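Local coordinates for protein CymD (Pseudomonas putida, PDB 6Z34) that forms an outer-membrane channel of the FadL family that takes up monoaromatic hydrocarbons, probably by lateral diffusion through the barrel wall, at residues L48-T54 and G78-E84; A100-V106 and S132-R138; K150-A155 and R223-Q229. One frame throughout, in Å; residues are numbered along the deposited sequence.

Contact 1. Residues L48-T54 and G78-E84; sequences LGMDIIT and GPYVAPE
Two antiparallel strands of the FadL-family beta-barrel wall meet here, M50 facing P83 and I53 facing Y80. Strand 48-54 runs at 159° to strand 80-84, and three hydrogen-bonded pairs, G49-E84, D51-A82 and I53-Y80, each close a ring of two backbone bonds. At the centre A82 N donates to D51 O at 2.7 Å, and D51 N donates back to A82 O.

Side chains alternate between the faces. M50, I52, V81 and P83 share the outer one, an apolar surface suited to a wall set in lipid. M50 starts between its backbone N and carbonyl carbon (chi1 62°) and bends at chi3, and its SD comes to 4.1 Å from V81 CG1. P83 has no N-H, which costs nothing towards M50, a non-hydrogen-bonded partner; its backbone faces A102 of strand 94-107 instead, as an acceptor.

On the other face the small A82 sets its CB against D51 CB at 4.1 Å, while the carboxylate of D51 is held by S429 and Q14. E84 OE2 lies 4.5 Å from D51 OD1, and the nearness of two buried acids could raise the proton affinity of one. The Y80 ring turns an edge to I53 O, with CD2 3.5 Å from that oxygen, and its hydroxyl bonds to N76 O. F4, near the N terminus, packs on D51, I53 and A82. Apolar outside and partly polar inside, the pair is typical of a transmembrane beta-barrel.

Contact 2. Residues A100-V106 and S132-R138; sequences AFASDGV and SRLIVLR
D104 and R133 join neighbouring antiparallel strands of the beta-barrel through a two-pronged salt bridge. The arginine comes side-on: NE reaches D104 OD1 at 2.8 Å and NH2 reaches D104 OD2 at 2.7 Å, each oxygen offering its syn lone pair. The carboxylate and guanidinium planes are only 22° apart, and both oxygens lie near the guanidinium plane. R133 suits the task because its chain is extended from CG to NE, with CG opposite the backbone N (chi1 -180°), and so spans the distance to the aspartate.

Within the two segments the next neighbour is apolar: I135 lays its CD1 over the centre of one guanidinium face, 3.5 Å above the plane, and its CG1 touches D104 OD1; the branched residue thus flanks both charged groups. N165 and H208 also touch R133. On the same face of the sheet, L137 CD1 sits 4.0 Å from both A100 CB and A102 CB, two methyls small enough to let the leucine lean across.

The backbone ladder positions these groups. F101 pairs with R138 and S103 with V136 through two bonds each, the straightest being R138 N to F101 O. Towards the other end L134 N bonds to G105 O.

The opposite face, carrying F101, S103, V136 and R138, turns inward: M31 packs on F101 and R138, and the R138 guanidinium goes to D158 and T244. There S103 OG rests against V136 CB at 3.7 Å.

Contact 3. Residues K150-A155 and R223-Q229; sequences KLSVGA and RLGLTYQ
K150 and Y228 shape the end of this antiparallel pair, where the lysine chain crosses the tyrosine obliquely. K150 CB makes an off-centre CH-pi contact, 4.2 Å from the centroid of the Y228 ring, and K150 CD passes 3.5 Å from Y228 OH, so the long aliphatic chain follows the ring to its hydroxyl. Y228 swings its CG opposite the backbone N (chi1 -168°), which brings the ring back towards K150 and L151. At the ring's edge L151 CB fits near the plane, 4.1 Å from Y228 CD1.

Further along the same face the bumps alternate. L151 CD1 leans over T227 O and approaches L226 CD1, V153 CG1 meets L226 CB at 4.2 Å, and L224 CD1 curls across G154 O to the small A155 CB at 3.9 Å. Leucine and valine give this surface the apolar relief expected of a wall facing lipid.

The other face is low where G154 and G225 pair without side chains; their backbones exchange two hydrogen bonds, the N-H...O angle from G225 N to G154 O being 177°. Beside them S152 CB nestles 3.3 Å from T227 OG1, and S152 OG bonds to T38. One water donates to both T227 OG1 and K150 O, bridging the strands. R223 closes the far end, its guanidinium held by D158 and N241. N33, A35 and T38 pack on this inner face, consistent with the N-terminal hatch that fills the barrel in FadL-family channels. Bulk outside, small or polar residues inside: this relief is typical of an outer-membrane beta-barrel.

Overall arrangement
From the N terminus the chain first supplies F4 and other residues that lie against the inside of the wall. Contact 1 then closes the loop between strands 43-58 and 80-91, part of it unmodelled. The next strand, 94-107, adds on beside it, and P83 and A102 join contact 1 to contact 2, whose centres are 10 Å apart. Contact 2 closes a second, partly unmodelled loop before strand 131-146. Contact 3 closes the longest excursion, including helices 172-180 and 188-193. The three follow in series, neither nesting nor crossing. R138 of contact 2 and R223 of contact 3 approach each other and share D158, tying neighbouring parts of the barrel wall together.

Contact 1. Residues L48-T54 and G78-E84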
# COMPACT_ATOMS: atom_id res chain seq x y z
N LEU A 48 -17.95 -1.64 4.37
CA LEU A 48 -17.86 -0.69 3.28
C LEU A 48 -17.11 0.49 3.81
O LEU A 48 -17.52 1.07 4.82
CB LEU A 48 -19.22 -0.16 2.83
CG LEU A 48 -20.33 -0.88 2.16
CD1 LEU A 48 -20.99 -1.75 3.22
CD2 LEU A 48 -21.25 0.22 1.68
N GLY A 49 -16.09 0.91 3.08
CA GLY A 49 -15.37 2.09 3.52
C GLY A 49 -14.44 2.57 2.44
O GLY A 49 -14.30 1.95 1.38
N MET A 50 -13.77 3.68 2.74
CA MET A 50 -12.79 4.23 1.83
C MET A 50 -11.80 5.08 2.60
O MET A 50 -12.09 5.60 3.69
CB MET A 50 -13.45 5.07 0.75
CG MET A 50 -14.18 6.26 1.31
SD MET A 50 -15.28 6.90 0.06
CE MET A 50 -16.13 5.41 -0.43
N ASP A 51 -10.62 5.24 1.99
CA ASP A 51 -9.61 6.19 2.42
C ASP A 51 -9.59 7.34 1.42
O ASP A 51 -9.68 7.13 0.20
CB ASP A 51 -8.22 5.55 2.49
CG ASP A 51 -8.06 4.63 3.71
OD1 ASP A 51 -9.04 4.43 4.46
OD2 ASP A 51 -6.94 4.11 3.90
N ILE A 52 -9.48 8.55 1.94
CA ILE A 52 -9.44 9.77 1.16
C ILE A 52 -8.13 10.46 1.50
O ILE A 52 -7.98 11.01 2.60
CB ILE A 52 -10.64 10.68 1.46
CG1 ILE A 52 -11.93 9.85 1.50
CG2 ILE A 52 -10.72 11.78 0.43
CD1 ILE A 52 -13.17 10.66 1.42
N ILE A 53 -7.18 10.39 0.58
CA ILE A 53 -5.83 10.87 0.81
C ILE A 53 -5.63 12.15 0.00
O ILE A 53 -5.72 12.13 -1.23
CB ILE A 53 -4.78 9.82 0.41
CG1 ILE A 53 -4.98 8.56 1.24
CG2 ILE A 53 -3.35 10.40 0.57
CD1 ILE A 53 -5.17 7.30 0.42
N THR A 54 -5.38 13.25 0.70
CA THR A 54 -4.93 14.50 0.11
C THR A 54 -3.51 14.78 0.58
O THR A 54 -3.21 14.66 1.77
CB THR A 54 -5.86 15.65 0.48
OG1 THR A 54 -6.03 15.68 1.90
CG2 THR A 54 -7.21 15.48 -0.19
N GLY A 78 -4.71 16.37 -5.39
CA GLY A 78 -6.14 16.17 -5.31
C GLY A 78 -6.55 14.91 -4.58
O GLY A 78 -5.77 13.98 -4.38
N PRO A 79 -7.82 14.87 -4.18
CA PRO A 79 -8.32 13.73 -3.38
C PRO A 79 -8.14 12.39 -4.07
O PRO A 79 -8.77 12.12 -5.09
CB PRO A 79 -9.80 14.06 -3.19
CG PRO A 79 -9.88 15.53 -3.32
CD PRO A 79 -8.86 15.90 -4.37
N TYR A 80 -7.26 11.55 -3.53
CA TYR A 80 -7.22 10.15 -3.90
C TYR A 80 -8.19 9.37 -3.02
O TYR A 80 -8.28 9.60 -1.82
CB TYR A 80 -5.80 9.60 -3.77
CG TYR A 80 -4.82 10.30 -4.67
CD1 TYR A 80 -4.78 10.03 -6.03
CD2 TYR A 80 -3.94 11.26 -4.17
CE1 TYR A 80 -3.90 10.68 -6.86
CE2 TYR A 80 -3.05 11.91 -5.01
CZ TYR A 80 -3.04 11.62 -6.35
OH TYR A 80 -2.16 12.25 -7.19
N VAL A 81 -8.94 8.47 -3.65
CA VAL A 81 -9.97 7.70 -2.98
C VAL A 81 -9.61 6.23 -3.13
O VAL A 81 -9.44 5.74 -4.26
CB VAL A 81 -11.37 7.98 -3.55
CG1 VAL A 81 -12.39 7.19 -2.82
CG2 VAL A 81 -11.70 9.45 -3.39
N ALA A 82 -9.49 5.53 -2.00
CA ALA A 82 -9.19 4.10 -1.98
C ALA A 82 -10.32 3.35 -1.28
O ALA A 82 -10.42 3.40 -0.05
CB ALA A 82 -7.87 3.85 -1.26
N PRO A 83 -11.19 2.66 -2.02
CA PRO A 83 -12.28 1.91 -1.39
C PRO A 83 -11.82 0.58 -0.81
O PRO A 83 -10.82 -0.01 -1.24
CB PRO A 83 -13.27 1.67 -2.53
CG PRO A 83 -12.47 1.86 -3.80
CD PRO A 83 -11.38 2.82 -3.48
N GLU A 84 -12.59 0.10 0.17
CA GLU A 84 -12.36 -1.20 0.80
C GLU A 84 -13.70 -1.90 0.99
O GLU A 84 -14.63 -1.31 1.54
CB GLU A 84 -11.64 -1.08 2.15
CG GLU A 84 -10.49 -0.09 2.20
CD GLU A 84 -9.83 -0.05 3.56
OE1 GLU A 84 -8.61 -0.30 3.64
OE2 GLU A 84 -10.52 0.23 4.56

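Contact 2. Residues A100-V106 and S132-R138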
# COMPACT_ATOMS: atom_id res chain seq x y z
N ALA A 100 -11.77 -6.67 -0.94
CA ALA A 100 -11.04 -5.95 -1.98
C ALA A 100 -10.55 -4.66 -1.35
O ALA A 100 -11.37 -3.84 -0.92
CB ALA A 100 -11.91 -5.66 -3.20
N PHE A 101 -9.23 -4.52 -1.28
CA PHE A 101 -8.56 -3.42 -0.61
C PHE A 101 -7.69 -2.71 -1.63
O PHE A 101 -6.78 -3.32 -2.21
CB PHE A 101 -7.72 -3.92 0.57
CG PHE A 101 -8.53 -4.53 1.67
CD1 PHE A 101 -8.96 -5.85 1.59
CD2 PHE A 101 -8.87 -3.79 2.79
CE1 PHE A 101 -9.72 -6.40 2.62
CE2 PHE A 101 -9.63 -4.35 3.82
CZ PHE A 101 -10.06 -5.65 3.72
N ALA A 102 -7.95 -1.43 -1.84
CA ALA A 102 -7.30 -0.65 -2.86
C ALA A 102 -6.41 0.39 -2.21
O ALA A 102 -6.70 0.89 -1.12
CB ALA A 102 -8.33 0.04 -3.77
N SER A 103 -5.30 0.69 -2.88
CA SER A 103 -4.45 1.80 -2.50
C SER A 103 -4.10 2.60 -3.74
O SER A 103 -3.92 2.03 -4.83
CB SER A 103 -3.17 1.33 -1.77
OG SER A 103 -2.24 0.76 -2.66
N ASP A 104 -4.02 3.92 -3.57
CA ASP A 104 -3.83 4.89 -4.63
C ASP A 104 -2.89 5.97 -4.12
O ASP A 104 -2.99 6.38 -2.96
CB ASP A 104 -5.18 5.52 -5.03
CG ASP A 104 -5.22 5.98 -6.48
OD1 ASP A 104 -4.17 6.01 -7.15
OD2 ASP A 104 -6.33 6.33 -6.95
N GLY A 105 -1.99 6.42 -4.98
CA GLY A 105 -1.07 7.49 -4.62
C GLY A 105 -0.03 7.67 -5.70
O GLY A 105 0.09 6.85 -6.62
N VAL A 106 0.73 8.75 -5.57
CA VAL A 106 1.68 9.16 -6.60
C VAL A 106 3.03 9.47 -5.96
O VAL A 106 3.10 10.03 -4.86
CB VAL A 106 1.17 10.38 -7.40
CG1 VAL A 106 1.04 11.60 -6.50
CG2 VAL A 106 2.10 10.68 -8.55
N SER A 132 5.11 8.82 -10.78
CA SER A 132 4.63 7.45 -10.85
C SER A 132 3.41 7.36 -9.96
O SER A 132 3.50 7.65 -8.76
CB SER A 132 5.70 6.47 -10.42
OG SER A 132 5.29 5.15 -10.68
N ARG A 133 2.27 6.98 -10.53
CA ARG A 133 1.08 6.66 -9.77
C ARG A 133 0.94 5.15 -9.70
O ARG A 133 0.96 4.48 -10.74
CB ARG A 133 -0.17 7.28 -10.39
CG ARG A 133 -1.47 6.97 -9.62
CD ARG A 133 -2.71 7.22 -10.48
NE ARG A 133 -3.96 6.93 -9.77
CZ ARG A 133 -5.16 6.81 -10.36
NH1 ARG A 133 -5.28 6.94 -11.67
NH2 ARG A 133 -6.23 6.55 -9.63
N LEU A 134 0.80 4.63 -8.49
CA LEU A 134 0.73 3.20 -8.23
C LEU A 134 -0.65 2.88 -7.68
O LEU A 134 -1.07 3.44 -6.66
CB LEU A 134 1.82 2.78 -7.25
CG LEU A 134 1.76 1.39 -6.62
CD1 LEU A 134 1.90 0.33 -7.70
CD2 LEU A 134 2.85 1.25 -5.56
N ILE A 135 -1.36 2.00 -8.37
CA ILE A 135 -2.63 1.47 -7.90
C ILE A 135 -2.40 0.01 -7.57
O ILE A 135 -1.93 -0.75 -8.42
CB ILE A 135 -3.72 1.62 -8.98
CG1 ILE A 135 -3.94 3.09 -9.31
CG2 ILE A 135 -5.02 0.95 -8.52
CD1 ILE A 135 -4.69 3.30 -10.60
N VAL A 136 -2.73 -0.39 -6.33
CA VAL A 136 -2.68 -1.79 -5.92
C VAL A 136 -4.04 -2.18 -5.36
O VAL A 136 -4.51 -1.58 -4.38
CB VAL A 136 -1.56 -2.06 -4.91
CG1 VAL A 136 -1.56 -3.55 -4.48
CG2 VAL A 136 -0.20 -1.64 -5.48
N LEU A 137 -4.68 -3.15 -5.99
CA LEU A 137 -5.91 -3.74 -5.50
C LEU A 137 -5.58 -5.13 -4.98
O LEU A 137 -5.14 -5.99 -5.76
CB LEU A 137 -6.96 -3.81 -6.61
CG LEU A 137 -8.26 -4.49 -6.16
CD1 LEU A 137 -9.02 -3.62 -5.16
CD2 LEU A 137 -9.12 -4.83 -7.36
N ARG A 138 -5.79 -5.36 -3.69
CA ARG A 138 -5.51 -6.65 -3.08
C ARG A 138 -6.82 -7.34 -2.72
O ARG A 138 -7.72 -6.74 -2.11
CB ARG A 138 -4.59 -6.49 -1.85
CG ARG A 138 -3.42 -5.54 -2.15
CD ARG A 138 -2.34 -5.50 -1.05
NE ARG A 138 -1.69 -6.79 -0.93
CZ ARG A 138 -0.39 -7.02 -1.09
NH1 ARG A 138 0.45 -6.02 -1.37
NH2 ARG A 138 0.05 -8.28 -0.96

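Contact 3. Residues K150-A155 and R223-Q229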
# COMPACT_ATOMS: atom_id res chain seq x y z
N LYS A 150 -6.17 -19.67 24.20
CA LYS A 150 -5.09 -18.69 24.14
C LYS A 150 -4.55 -18.44 22.74
O LYS A 150 -4.18 -17.30 22.43
CB LYS A 150 -3.94 -19.13 25.05
CG LYS A 150 -4.29 -19.21 26.52
CD LYS A 150 -3.05 -19.52 27.33
CE LYS A 150 -3.35 -19.52 28.83
NZ LYS A 150 -4.26 -18.39 29.17
N LEU A 151 -4.50 -19.46 21.88
CA LEU A 151 -3.81 -19.39 20.60
C LEU A 151 -4.80 -19.28 19.44
O LEU A 151 -5.72 -20.10 19.32
CB LEU A 151 -2.92 -20.62 20.40
CG LEU A 151 -2.27 -20.61 19.01
CD1 LEU A 151 -1.26 -19.47 18.89
CD2 LEU A 151 -1.62 -21.93 18.69
N SER A 152 -4.61 -18.26 18.59
CA SER A 152 -5.33 -18.09 17.34
C SER A 152 -4.33 -18.00 16.20
O SER A 152 -3.31 -17.31 16.32
CB SER A 152 -6.19 -16.83 17.34
OG SER A 152 -7.47 -17.09 17.90
N VAL A 153 -4.61 -18.69 15.10
CA VAL A 153 -3.82 -18.61 13.89
C VAL A 153 -4.69 -18.13 12.73
O VAL A 153 -5.92 -18.29 12.73
CB VAL A 153 -3.17 -19.96 13.53
CG1 VAL A 153 -2.18 -20.40 14.62
CG2 VAL A 153 -4.26 -21.01 13.28
N GLY A 154 -4.04 -17.54 11.72
CA GLY A 154 -4.74 -17.01 10.57
C GLY A 154 -3.82 -16.77 9.39
O GLY A 154 -2.61 -16.53 9.54
N ALA A 155 -4.42 -16.81 8.20
CA ALA A 155 -3.66 -16.65 6.97
C ALA A 155 -4.56 -16.00 5.94
O ALA A 155 -5.80 -16.07 6.04
CB ALA A 155 -3.12 -17.97 6.44
N ARG A 223 -0.16 -13.43 3.77
CA ARG A 223 0.36 -13.24 5.12
C ARG A 223 -0.03 -14.44 5.98
O ARG A 223 -0.99 -15.16 5.69
CB ARG A 223 -0.16 -11.94 5.74
CG ARG A 223 -1.68 -11.78 5.79
CD ARG A 223 -2.07 -10.32 5.79
NE ARG A 223 -1.50 -9.72 4.60
CZ ARG A 223 -2.11 -9.73 3.43
NH1 ARG A 223 -3.32 -10.28 3.32
NH2 ARG A 223 -1.50 -9.22 2.36
N LEU A 224 0.74 -14.64 7.05
CA LEU A 224 0.59 -15.76 7.98
C LEU A 224 0.89 -15.24 9.38
O LEU A 224 2.01 -14.79 9.64
CB LEU A 224 1.53 -16.91 7.63
CG LEU A 224 1.46 -18.10 8.60
CD1 LEU A 224 0.01 -18.70 8.72
CD2 LEU A 224 2.47 -19.18 8.23
N GLY A 225 -0.11 -15.27 10.28
CA GLY A 225 0.04 -14.65 11.58
C GLY A 225 -0.57 -15.49 12.69
O GLY A 225 -1.23 -16.50 12.43
N LEU A 226 -0.34 -15.05 13.92
CA LEU A 226 -0.96 -15.68 15.09
C LEU A 226 -1.17 -14.63 16.17
O LEU A 226 -0.59 -13.55 16.14
CB LEU A 226 -0.12 -16.85 15.63
CG LEU A 226 1.26 -16.54 16.23
CD1 LEU A 226 1.20 -16.23 17.71
CD2 LEU A 226 2.22 -17.69 15.99
N THR A 227 -2.07 -14.95 17.12
CA THR A 227 -2.19 -14.17 18.34
C THR A 227 -2.17 -15.12 19.52
O THR A 227 -2.56 -16.29 19.41
CB THR A 227 -3.46 -13.32 18.40
OG1 THR A 227 -4.61 -14.16 18.48
CG2 THR A 227 -3.59 -12.47 17.17
N TYR A 228 -1.67 -14.63 20.64
CA TYR A 228 -1.54 -15.43 21.85
C TYR A 228 -1.94 -14.59 23.05
O TYR A 228 -1.32 -13.54 23.29
CB TYR A 228 -0.13 -15.98 22.03
CG TYR A 228 -0.05 -17.06 23.10
CD1 TYR A 228 -0.48 -18.35 22.84
CD2 TYR A 228 0.44 -16.77 24.37
CE1 TYR A 228 -0.42 -19.34 23.79
CE2 TYR A 228 0.50 -17.76 25.35
CZ TYR A 228 0.07 -19.04 25.06
OH TYR A 228 0.13 -20.03 26.01
N GLN A 229 -2.97 -15.03 23.77
CA GLN A 229 -3.40 -14.37 25.00
C GLN A 229 -2.58 -14.95 26.14
O GLN A 229 -2.98 -15.93 26.76
CB GLN A 229 -4.88 -14.57 25.24
CG GLN A 229 -5.40 -13.73 26.39
CD GLN A 229 -5.81 -12.35 25.93
OE1 GLN A 229 -6.54 -12.21 24.96
NE2 GLN A 229 -5.33 -11.32 26.62
O HOH W 1 -5.09 -15.26 20.76